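Local coordinates for putative carbohydrate metabolism domain-containing protein (Bacteroides vulgatus, PDB 3S30) that is of unknown function but, as a putative glycoside hydrolase with a galactose-binding-like fold and a bound sodium ion, probably acts in carbohydrate metabolism, at residues F104-V109 and L340-L345; G137-A142 and F195-A200; F153-S158 and G188-G193. All coordinates share one frame; numbering follows the deposited sequence.

How the contacts relate
The three contacts nest along the chain like brackets: contact 1 (104-109 with 340-345) encloses contact 2 (137-142 with 195-200), which encloses contact 3 (153-158 with 188-193). Contact 3 lies nearest the molecule's middle, its centre about 10 Å from that of contact 1 and about 12 Å from that of contact 2; those two centres are about 21 Å apart. Strands 339-349, 155-158 and 185-191 all pair antiparallel with strand 166-173, and Phe106 packs on Leu190 and Ile157. Asn138 of helix 138-142 reaches Thr155 O with its amide. Contact 3 thus connects the sodium site with this helix; contacts 1 and 2 do not touch (nearest atoms about 8 Å apart).

Contact 1. Residues F104-V109 and L340-L345; sequences FNFENV and LLIDDL. With NA (sodium ion), chain C.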
# COMPACT_ATOMS: atom_id res chain seq x y z
N PHE A 104 8.56 9.42 5.41
CA PHE A 104 8.41 8.03 5.84
C PHE A 104 9.73 7.29 5.64
O PHE A 104 10.29 7.25 4.53
CB PHE A 104 7.24 7.33 5.10
CG PHE A 104 5.97 8.16 5.05
CD1 PHE A 104 5.25 8.43 6.21
CD2 PHE A 104 5.53 8.72 3.86
CE1 PHE A 104 4.10 9.22 6.18
CE2 PHE A 104 4.36 9.51 3.82
CZ PHE A 104 3.65 9.76 4.99
N ASN A 105 10.23 6.72 6.74
CA ASN A 105 11.56 6.13 6.80
C ASN A 105 11.57 4.61 6.85
O ASN A 105 12.59 4.00 6.55
CB ASN A 105 12.32 6.67 8.01
CG ASN A 105 12.53 8.17 7.94
OD1 ASN A 105 13.34 8.66 7.15
ND2 ASN A 105 11.78 8.92 8.76
N PHE A 106 10.46 3.99 7.24
CA PHE A 106 10.36 2.54 7.33
C PHE A 106 11.37 1.91 8.32
O PHE A 106 11.86 0.80 8.09
CB PHE A 106 10.51 1.92 5.93
CG PHE A 106 9.70 2.62 4.88
CD1 PHE A 106 8.32 2.46 4.82
CD2 PHE A 106 10.31 3.47 3.96
CE1 PHE A 106 7.55 3.13 3.87
CE2 PHE A 106 9.55 4.14 2.99
CZ PHE A 106 8.17 3.95 2.95
N GLU A 107 11.66 2.62 9.41
CA GLU A 107 12.65 2.16 10.41
C GLU A 107 12.04 1.29 11.49
O GLU A 107 12.72 0.46 12.08
CB GLU A 107 13.33 3.34 11.15
CG GLU A 107 14.14 4.29 10.27
CD GLU A 107 15.30 3.62 9.53
OE1 GLU A 107 15.74 2.51 9.92
OE2 GLU A 107 15.77 4.22 8.54
N ASN A 108 10.76 1.53 11.76
CA ASN A 108 10.11 1.09 12.97
C ASN A 108 9.07 0.03 12.69
O ASN A 108 8.26 0.17 11.76
CB ASN A 108 9.42 2.28 13.65
CG ASN A 108 10.36 3.45 13.95
OD1 ASN A 108 10.20 4.56 13.41
ND2 ASN A 108 11.33 3.22 14.83
N VAL A 109 9.07 -1.02 13.50
CA VAL A 109 8.04 -2.04 13.46
C VAL A 109 7.69 -2.47 14.87
O VAL A 109 8.51 -2.35 15.78
CB VAL A 109 8.46 -3.30 12.64
CG1 VAL A 109 8.59 -2.96 11.15
CG2 VAL A 109 9.74 -3.91 13.19
N LEU A 340 9.52 -5.53 -4.09
CA LEU A 340 9.61 -4.07 -4.21
C LEU A 340 10.20 -3.56 -2.91
O LEU A 340 9.64 -3.80 -1.83
CB LEU A 340 8.24 -3.44 -4.44
CG LEU A 340 8.17 -1.92 -4.63
CD1 LEU A 340 8.87 -1.44 -5.90
CD2 LEU A 340 6.70 -1.47 -4.64
N LEU A 341 11.35 -2.89 -3.01
CA LEU A 341 11.94 -2.22 -1.87
C LEU A 341 11.65 -0.74 -2.02
O LEU A 341 11.74 -0.19 -3.09
CB LEU A 341 13.46 -2.50 -1.76
CG LEU A 341 13.88 -3.98 -1.65
CD1 LEU A 341 15.39 -4.14 -1.51
CD2 LEU A 341 13.19 -4.71 -0.50
N ILE A 342 11.25 -0.09 -0.93
CA ILE A 342 10.99 1.34 -0.94
C ILE A 342 11.69 1.98 0.23
O ILE A 342 11.74 1.42 1.31
CB ILE A 342 9.48 1.66 -0.83
CG1 ILE A 342 8.68 0.93 -1.93
CG2 ILE A 342 9.24 3.19 -0.95
CD1 ILE A 342 9.03 1.42 -3.37
N ASP A 343 12.24 3.17 0.02
CA ASP A 343 12.87 3.92 1.09
C ASP A 343 12.69 5.42 0.90
O ASP A 343 12.40 5.89 -0.21
CB ASP A 343 14.36 3.60 1.10
CG ASP A 343 14.97 3.69 2.48
OD1 ASP A 343 14.29 4.14 3.43
OD2 ASP A 343 16.13 3.27 2.62
N ASP A 344 12.87 6.16 2.00
CA ASP A 344 12.84 7.62 2.01
C ASP A 344 11.69 8.19 1.17
O ASP A 344 11.90 8.94 0.21
CB ASP A 344 14.19 8.19 1.56
CG ASP A 344 15.31 7.80 2.50
OD1 ASP A 344 15.11 7.89 3.73
OD2 ASP A 344 16.40 7.43 2.01
N LEU A 345 10.48 7.81 1.56
CA LEU A 345 9.26 8.26 0.92
C LEU A 345 8.79 9.56 1.58
O LEU A 345 8.80 9.69 2.80
CB LEU A 345 8.18 7.19 1.08
CG LEU A 345 6.82 7.43 0.46
CD1 LEU A 345 6.90 7.38 -1.08
CD2 LEU A 345 5.85 6.40 1.00
NA NA C . 14.81 4.13 5.83
O HOH W 1 13.75 10.08 4.56
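Phe104 and Leu345 form an antiparallel hydrogen-bonded pair: Phe104 N gives to Leu345 O at 2.6 Å, and Leu345 N returns a bond to Phe104 O at 3.0 Å. Next to this pair the segments supply three of the four ligands of a sodium ion. Asn105 O binds it at 2.3 Å, Asp343 OD1 at 2.5 Å and Glu107 OE2 at a longer 2.9 Å, while Asn165 O is the fourth. Asp343 OD1 also accepts Asp344 N on its anti side, 34° out of the carboxylate plane, so one oxygen serves metal and backbone. A water donates to both Asn105 OD1 and Asp344 OD1, bridging an amide and a carboxylate whose planes stand 80° apart. Asp343 OD2 accepts the backbone N of Arg162, Asp344 OD2 salt-bridges Arg162 NH1 and hydrogen-bonds Thr163 OG1, and Glu124 holds Asn105 ND2. Apolar contacts come from the two phenylalanines. With CG beside its backbone N (chi1 -45°), Phe106 turns its ring edge to Leu345, CZ lying 3.7 Å from CB; Phe104 CD2 meets Leu345 CD2 at 3.7 Å. Strand 339-349 pairs with strands 166-173 and 218-228, and Phe106 bridges from it to Leu122 on strand 117-124.

Contact 2. Residues G137-A142 and F195-A200; sequences GNQGFA and FDIGSA
Gly137 and Gly140 pack their backbone against the ring of Phe195, and this is the tight part of the contact. Gly137 CA, in the residue that N-caps helix 138-142, stands over one ring face as a CH-pi contact, 3.9 Å from the centroid and 23° off the normal. One turn later Gly140 N comes within 3.5 Å of Phe195 CE2, obliquely to the ring. Phe195 reaches the helix because its CG is anti to the backbone N (chi1 -168°). A CB on Gly140 would clash with Phe195 CZ, so glycine is what lets the helix come this close; its CA also lies 4.0 Å from Ala200 CB. Ile197 CD1 belongs to this close part, at the edge of the Phe195 ring and 3.5 Å from Gln139 O. The outlying part is the amide of the extended Gln139 chain, which lies across Ile197 CB and CG2, its OE1 3.6 Å from CB. Tyr114 of strand 108-114 touches both side chains. No polar bond joins the two segments, which implies that the helix is matched to the end of strand 193-195 and the loop that follows by shape, through van der Waals contact and the aromatic face.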
# COMPACT_ATOMS: atom_id res chain seq x y z
N GLY A 137 -1.80 -6.16 4.04
CA GLY A 137 -2.62 -7.36 4.07
C GLY A 137 -2.05 -8.48 4.93
O GLY A 137 -2.40 -9.63 4.72
N ASN A 138 -1.17 -8.14 5.88
CA ASN A 138 -0.44 -9.16 6.65
C ASN A 138 -1.37 -10.01 7.50
O ASN A 138 -1.15 -11.20 7.62
CB ASN A 138 0.63 -8.53 7.56
CG ASN A 138 1.99 -8.37 6.87
OD1 ASN A 138 2.21 -8.86 5.77
ND2 ASN A 138 2.92 -7.69 7.54
N GLN A 139 -2.41 -9.40 8.07
CA GLN A 139 -3.39 -10.15 8.87
C GLN A 139 -4.15 -11.14 7.99
O GLN A 139 -4.51 -12.24 8.44
CB GLN A 139 -4.36 -9.22 9.59
CG GLN A 139 -5.12 -9.92 10.74
CD GLN A 139 -6.19 -9.06 11.41
OE1 GLN A 139 -6.49 -7.95 10.97
NE2 GLN A 139 -6.78 -9.59 12.47
N GLY A 140 -4.41 -10.76 6.74
CA GLY A 140 -5.04 -11.66 5.78
C GLY A 140 -4.17 -12.88 5.50
O GLY A 140 -4.67 -14.00 5.36
N PHE A 141 -2.86 -12.65 5.42
CA PHE A 141 -1.90 -13.71 5.15
C PHE A 141 -1.81 -14.67 6.35
O PHE A 141 -1.65 -15.88 6.19
CB PHE A 141 -0.52 -13.12 4.81
CG PHE A 141 0.45 -14.14 4.28
CD1 PHE A 141 0.37 -14.57 2.97
CD2 PHE A 141 1.44 -14.65 5.09
CE1 PHE A 141 1.27 -15.51 2.49
CE2 PHE A 141 2.34 -15.59 4.61
CZ PHE A 141 2.26 -16.01 3.30
N ALA A 142 -1.95 -14.10 7.55
CA ALA A 142 -2.01 -14.87 8.79
C ALA A 142 -3.12 -15.95 8.83
O ALA A 142 -2.99 -16.96 9.53
CB ALA A 142 -2.15 -13.92 9.98
N PHE A 195 -7.04 -2.50 7.34
CA PHE A 195 -7.34 -3.80 6.76
C PHE A 195 -8.46 -4.50 7.53
O PHE A 195 -8.29 -4.88 8.69
CB PHE A 195 -6.09 -4.70 6.75
CG PHE A 195 -6.26 -5.96 5.91
CD1 PHE A 195 -6.11 -5.93 4.51
CD2 PHE A 195 -6.57 -7.19 6.51
CE1 PHE A 195 -6.26 -7.09 3.74
CE2 PHE A 195 -6.71 -8.36 5.74
CZ PHE A 195 -6.56 -8.31 4.36
N ASP A 196 -9.59 -4.68 6.86
CA ASP A 196 -10.74 -5.35 7.44
C ASP A 196 -10.64 -6.88 7.25
O ASP A 196 -10.89 -7.40 6.16
CB ASP A 196 -12.01 -4.79 6.79
CG ASP A 196 -13.28 -5.28 7.45
OD1 ASP A 196 -13.20 -5.90 8.54
OD2 ASP A 196 -14.36 -5.05 6.87
N ILE A 197 -10.26 -7.58 8.32
CA ILE A 197 -10.06 -9.04 8.27
C ILE A 197 -11.36 -9.82 8.01
O ILE A 197 -11.33 -10.92 7.49
CB ILE A 197 -9.37 -9.58 9.58
CG1 ILE A 197 -8.84 -11.01 9.38
CG2 ILE A 197 -10.33 -9.50 10.80
CD1 ILE A 197 -7.78 -11.15 8.29
N GLY A 198 -12.50 -9.24 8.37
CA GLY A 198 -13.80 -9.81 7.99
C GLY A 198 -14.01 -9.94 6.48
O GLY A 198 -14.84 -10.73 6.06
N SER A 199 -13.27 -9.17 5.68
CA SER A 199 -13.35 -9.22 4.22
C SER A 199 -12.16 -9.89 3.49
O SER A 199 -12.23 -10.10 2.29
CB SER A 199 -13.54 -7.80 3.67
OG SER A 199 -14.77 -7.26 4.12
N ALA A 200 -11.10 -10.24 4.21
CA ALA A 200 -9.88 -10.74 3.56
C ALA A 200 -10.08 -11.95 2.63
O ALA A 200 -9.38 -12.08 1.62
CB ALA A 200 -8.81 -11.05 4.59

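Contact 3. Residues F153-S158 and G188-G193; sequences FPTSIS and GNLFIG
Pro154, just before strand 155-158, meets Gly188, just before the 189-191 part of strand 185-191, in this galactose-binding-like beta fold; the two strands do not bridge each other here, but both pair with strand 166-173. At the start of the second segment, Gly188 CA lies 3.4 Å from Pro154 O and 3.8 Å from Pro154 CB. A side chain on Gly188 would run into that carbonyl, so the close backbone approach depends on glycine. Asn189 comes next and offers its main-chain carbonyl: Thr155 OG1 donates to Asn189 O at 2.5 Å, a short bond in which the hydroxyl meets a lone pair of the carbonyl, within its plane, at a C=O...donor angle of 137°. The hydroxyl is placed by a chi1 of -57°, which sets OG1 beside the threonine's own backbone N and leaves CG2 anti to that N. A valine here would probably leave Asn189 O without this hydroxyl donor and press a methyl against it instead. The Asn189 side chain, by contrast, points away from strand 155-158 at its CB, and its OD1 accepts Gly137 N ahead of helix 138-142. Leu190 follows, buried against Trp134 and against Leu167 of strand 166-173. Its side chain crosses that of Thr155 at about a right angle, methyl to methyl, with Leu190 CD1 3.8 Å from Thr155 CG2.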
# COMPACT_ATOMS: atom_id res chain seq x y z
N PHE A 153 6.25 -12.86 5.96
CA PHE A 153 5.06 -12.14 5.48
C PHE A 153 5.27 -11.34 4.19
O PHE A 153 6.40 -11.06 3.81
CB PHE A 153 4.46 -11.25 6.58
CG PHE A 153 3.59 -12.02 7.54
CD1 PHE A 153 4.18 -12.86 8.48
CD2 PHE A 153 2.21 -11.96 7.46
CE1 PHE A 153 3.40 -13.60 9.34
CE2 PHE A 153 1.42 -12.70 8.32
CZ PHE A 153 2.02 -13.52 9.26
N PRO A 154 4.17 -11.02 3.50
CA PRO A 154 4.32 -10.23 2.27
C PRO A 154 4.88 -8.83 2.53
O PRO A 154 5.60 -8.26 1.68
CB PRO A 154 2.90 -10.16 1.70
CG PRO A 154 2.11 -11.26 2.39
CD PRO A 154 2.78 -11.49 3.70
N THR A 155 4.60 -8.31 3.72
CA THR A 155 5.01 -6.98 4.12
C THR A 155 5.88 -7.01 5.38
O THR A 155 5.45 -7.49 6.43
CB THR A 155 3.79 -6.10 4.35
OG1 THR A 155 3.02 -6.08 3.14
CG2 THR A 155 4.18 -4.68 4.71
N SER A 156 7.09 -6.49 5.24
CA SER A 156 8.09 -6.46 6.29
C SER A 156 9.05 -5.31 6.03
O SER A 156 8.74 -4.42 5.21
CB SER A 156 8.87 -7.79 6.32
OG SER A 156 9.68 -7.89 7.48
N ILE A 157 10.17 -5.30 6.74
CA ILE A 157 11.26 -4.35 6.49
C ILE A 157 12.58 -5.09 6.29
O ILE A 157 12.74 -6.23 6.73
CB ILE A 157 11.47 -3.30 7.64
CG1 ILE A 157 11.87 -3.98 8.97
CG2 ILE A 157 10.22 -2.45 7.83
CD1 ILE A 157 12.32 -3.01 10.04
N SER A 158 13.51 -4.43 5.62
CA SER A 158 14.85 -4.96 5.39
C SER A 158 15.85 -4.01 6.00
O SER A 158 15.64 -2.81 5.96
CB SER A 158 15.10 -5.08 3.88
OG SER A 158 16.48 -5.04 3.58
N GLY A 188 2.66 -8.17 -1.76
CA GLY A 188 3.44 -7.38 -0.81
C GLY A 188 2.94 -5.96 -0.95
O GLY A 188 3.15 -5.33 -1.98
N ASN A 189 2.24 -5.47 0.08
CA ASN A 189 1.68 -4.14 0.04
C ASN A 189 1.82 -3.34 1.32
O ASN A 189 2.15 -3.86 2.38
CB ASN A 189 0.21 -4.18 -0.42
CG ASN A 189 -0.68 -5.08 0.47
OD1 ASN A 189 -0.32 -5.48 1.58
ND2 ASN A 189 -1.87 -5.41 -0.05
N LEU A 190 1.59 -2.04 1.20
CA LEU A 190 1.57 -1.16 2.35
C LEU A 190 0.65 -0.03 1.97
O LEU A 190 0.69 0.44 0.84
CB LEU A 190 2.96 -0.62 2.66
CG LEU A 190 3.14 0.04 4.03
CD1 LEU A 190 3.32 -1.03 5.13
CD2 LEU A 190 4.30 1.04 4.03
N PHE A 191 -0.20 0.40 2.89
CA PHE A 191 -1.02 1.55 2.61
C PHE A 191 -1.46 2.30 3.87
O PHE A 191 -1.39 1.77 5.00
CB PHE A 191 -2.23 1.13 1.78
CG PHE A 191 -3.04 0.03 2.40
CD1 PHE A 191 -4.08 0.32 3.28
CD2 PHE A 191 -2.79 -1.30 2.09
CE1 PHE A 191 -4.83 -0.70 3.85
CE2 PHE A 191 -3.54 -2.32 2.66
CZ PHE A 191 -4.57 -2.02 3.54
N ILE A 192 -1.88 3.54 3.65
CA ILE A 192 -2.49 4.34 4.70
C ILE A 192 -4.00 4.06 4.74
O ILE A 192 -4.70 4.22 3.74
CB ILE A 192 -2.21 5.85 4.50
CG1 ILE A 192 -0.70 6.11 4.52
CG2 ILE A 192 -2.89 6.69 5.58
CD1 ILE A 192 -0.31 7.56 4.27
N GLY A 193 -4.49 3.65 5.91
CA GLY A 193 -5.90 3.32 6.11
C GLY A 193 -6.02 2.15 7.06
O GLY A 193 -5.44 2.17 8.15